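Local atomic coordinates of CdnC (Chryseobacterium gregarium DSM 19109, PDB entry 7MGV), a protein that probably uses ATP to install omega-ester macrocycles in a ribosomally made precursor peptide, acting as an ATP-grasp ligase of graspetide biosynthesis. Residues K23-T28 against N84-I89. Numbering follows the deposited sequence.
Sequences KILIIT and NSLEDI
The end of the K23 side chain, CE and NZ, lies against the D88 carboxylate, and NZ reaches two oxygens. It forms a salt bridge with D88 OD1, NZ to OD1 2.6 Å. The ammonium meets that oxygen on its syn side, 22° out of the carboxylate plane. NZ also gives a hydrogen bond to the backbone O of S85 at 2.7 Å. It approaches this carbonyl at a C=O...N angle of 147°, tilted from the carbonyl plane. The K23 chain bends at chi3 (-72°), which turns its end toward both acceptors. One acceptor is the residue just before the turn L86-I89, the other its third residue.

The turn is type I, closed by I89 N to L86 O at 3.2 Å. It follows strand 83-85, an edge of a three-stranded antiparallel sheet. The chain then runs into strand 91-94, which lies beside 22-28 in the parallel sheet of the pre-ATP-grasp domain. S85 OG donates a hydrogen bond of 2.6 Å to E87 OE1. E87 OE2 is held in turn by T74 and T75.

Further along strand 22-28 the contact is apolar and buried. L25 CD1 meets L86 CD2 at 3.8 Å, the two side chains crossing at about a right angle. I89 CD1 reaches L25 CB at 4.0 Å, and the I89 side chain also touches I131.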
loop_
_atom_site.group_PDB
_atom_site.type_symbol
_atom_site.label_atom_id
_atom_site.label_comp_id
_atom_site.label_asym_id
_atom_site.label_seq_id
_atom_site.Cartn_x
_atom_site.Cartn_y
_atom_site.Cartn_z
ATOM N N LYS A 23 25.262 -6.843 8.956
ATOM C CA LYS A 23 24.400 -7.676 8.131
ATOM C C LYS A 23 23.413 -6.815 7.355
ATOM O O LYS A 23 22.814 -5.885 7.905
ATOM C CB LYS A 23 23.646 -8.693 8.990
ATOM C CG LYS A 23 24.541 -9.752 9.608
ATOM C CD LYS A 23 23.732 -10.793 10.358
ATOM C CE LYS A 23 23.165 -10.224 11.646
ATOM N NZ LYS A 23 22.417 -11.252 12.419
ATOM N N ILE A 24 23.246 -7.134 6.073
ATOM C CA ILE A 24 22.386 -6.380 5.168
ATOM C C ILE A 24 21.401 -7.356 4.538
ATOM O O ILE A 24 21.800 -8.231 3.759
ATOM C CB ILE A 24 23.187 -5.642 4.088
ATOM C CG1 ILE A 24 24.094 -4.590 4.728
ATOM C CG2 ILE A 24 22.249 -5.008 3.068
ATOM C CD1 ILE A 24 24.893 -3.787 3.731
ATOM N N LEU A 25 20.121 -7.206 4.869
ATOM C CA LEU A 25 19.080 -8.046 4.292
ATOM C C LEU A 25 18.692 -7.524 2.915
ATOM O O LEU A 25 18.458 -6.324 2.739
ATOM C CB LEU A 25 17.859 -8.084 5.208
ATOM C CG LEU A 25 16.733 -9.027 4.787
ATOM C CD1 LEU A 25 17.158 -10.480 4.937
ATOM C CD2 LEU A 25 15.472 -8.745 5.589
ATOM N N ILE A 26 18.629 -8.422 1.936
ATOM C CA ILE A 26 18.235 -8.084 0.574
ATOM C C ILE A 26 17.077 -8.984 0.169
ATOM O O ILE A 26 17.185 -10.214 0.244
ATOM C CB ILE A 26 19.406 -8.228 -0.415
ATOM C CG1 ILE A 26 20.517 -7.230 -0.080
ATOM C CG2 ILE A 26 18.919 -8.028 -1.842
ATOM C CD1 ILE A 26 21.635 -7.200 -1.099
ATOM N N ILE A 27 15.977 -8.372 -0.259
ATOM C CA ILE A 27 14.790 -9.091 -0.707
ATOM C C ILE A 27 14.802 -9.129 -2.230
ATOM O O ILE A 27 14.845 -8.080 -2.885
ATOM C CB ILE A 27 13.504 -8.432 -0.184
ATOM C CG1 ILE A 27 13.635 -8.112 1.307
ATOM C CG2 ILE A 27 12.303 -9.329 -0.444
ATOM C CD1 ILE A 27 13.666 -9.332 2.197
ATOM N N THR A 28 14.755 -10.331 -2.792
ATOM C CA THR A 28 14.767 -10.524 -4.239
ATOM C C THR A 28 13.931 -11.762 -4.561
ATOM O O THR A 28 13.161 -12.241 -3.726
ATOM C CB THR A 28 16.208 -10.656 -4.765
ATOM O OG1 THR A 28 17.001 -11.386 -3.819
ATOM C CG2 THR A 28 16.829 -9.291 -5.010
ATOM N N ASN A 84 20.021 -17.636 9.405
ATOM C CA ASN A 84 20.430 -16.331 9.900
ATOM C C ASN A 84 19.410 -15.807 10.902
ATOM O O ASN A 84 18.272 -16.278 10.968
ATOM C CB ASN A 84 20.591 -15.328 8.751
ATOM C CG ASN A 84 21.506 -15.838 7.653
ATOM O OD1 ASN A 84 21.054 -16.464 6.695
ATOM N ND2 ASN A 84 22.799 -15.567 7.787
ATOM N N SER A 85 19.841 -14.826 11.692
ATOM C CA SER A 85 18.959 -14.054 12.555
ATOM C C SER A 85 18.921 -12.619 12.048
ATOM O O SER A 85 19.959 -12.046 11.707
ATOM C CB SER A 85 19.429 -14.104 14.014
ATOM O OG SER A 85 20.146 -12.936 14.364
ATOM N N LEU A 86 17.722 -12.039 11.987
ATOM C CA LEU A 86 17.525 -10.779 11.282
ATOM C C LEU A 86 17.183 -9.598 12.179
ATOM O O LEU A 86 17.174 -8.463 11.691
ATOM C CB LEU A 86 16.416 -10.928 10.232
ATOM C CG LEU A 86 16.571 -12.089 9.249
ATOM C CD1 LEU A 86 15.335 -12.198 8.378
ATOM C CD2 LEU A 86 17.819 -11.912 8.400
ATOM N N GLU A 87 16.896 -9.820 13.465
ATOM C CA GLU A 87 16.511 -8.717 14.341
ATOM C C GLU A 87 17.632 -7.708 14.555
ATOM O O GLU A 87 17.379 -6.648 15.138
ATOM C CB GLU A 87 16.041 -9.260 15.692
ATOM C CG GLU A 87 17.159 -9.778 16.583
ATOM C CD GLU A 87 17.670 -11.139 16.152
ATOM O OE1 GLU A 87 18.891 -11.276 15.932
ATOM O OE2 GLU A 87 16.850 -12.074 16.029
ATOM N N ASP A 88 18.851 -8.002 14.103
ATOM C CA ASP A 88 19.994 -7.116 14.284
ATOM C C ASP A 88 20.623 -6.720 12.951
ATOM O O ASP A 88 21.815 -6.413 12.889
ATOM C CB ASP A 88 21.038 -7.765 15.192
ATOM C CG ASP A 88 21.552 -9.079 14.638
ATOM O OD1 ASP A 88 20.824 -9.717 13.848
ATOM O OD2 ASP A 88 22.683 -9.473 14.990
ATOM N N ILE A 89 19.836 -6.729 11.873
ATOM C CA ILE A 89 20.353 -6.291 10.584
ATOM C C ILE A 89 20.649 -4.797 10.635
ATOM O O ILE A 89 19.979 -4.027 11.337
ATOM C CB ILE A 89 19.368 -6.620 9.447
ATOM C CG1 ILE A 89 17.990 -6.021 9.740
ATOM C CG2 ILE A 89 19.278 -8.124 9.231
ATOM C CD1 ILE A 89 17.065 -6.008 8.542
#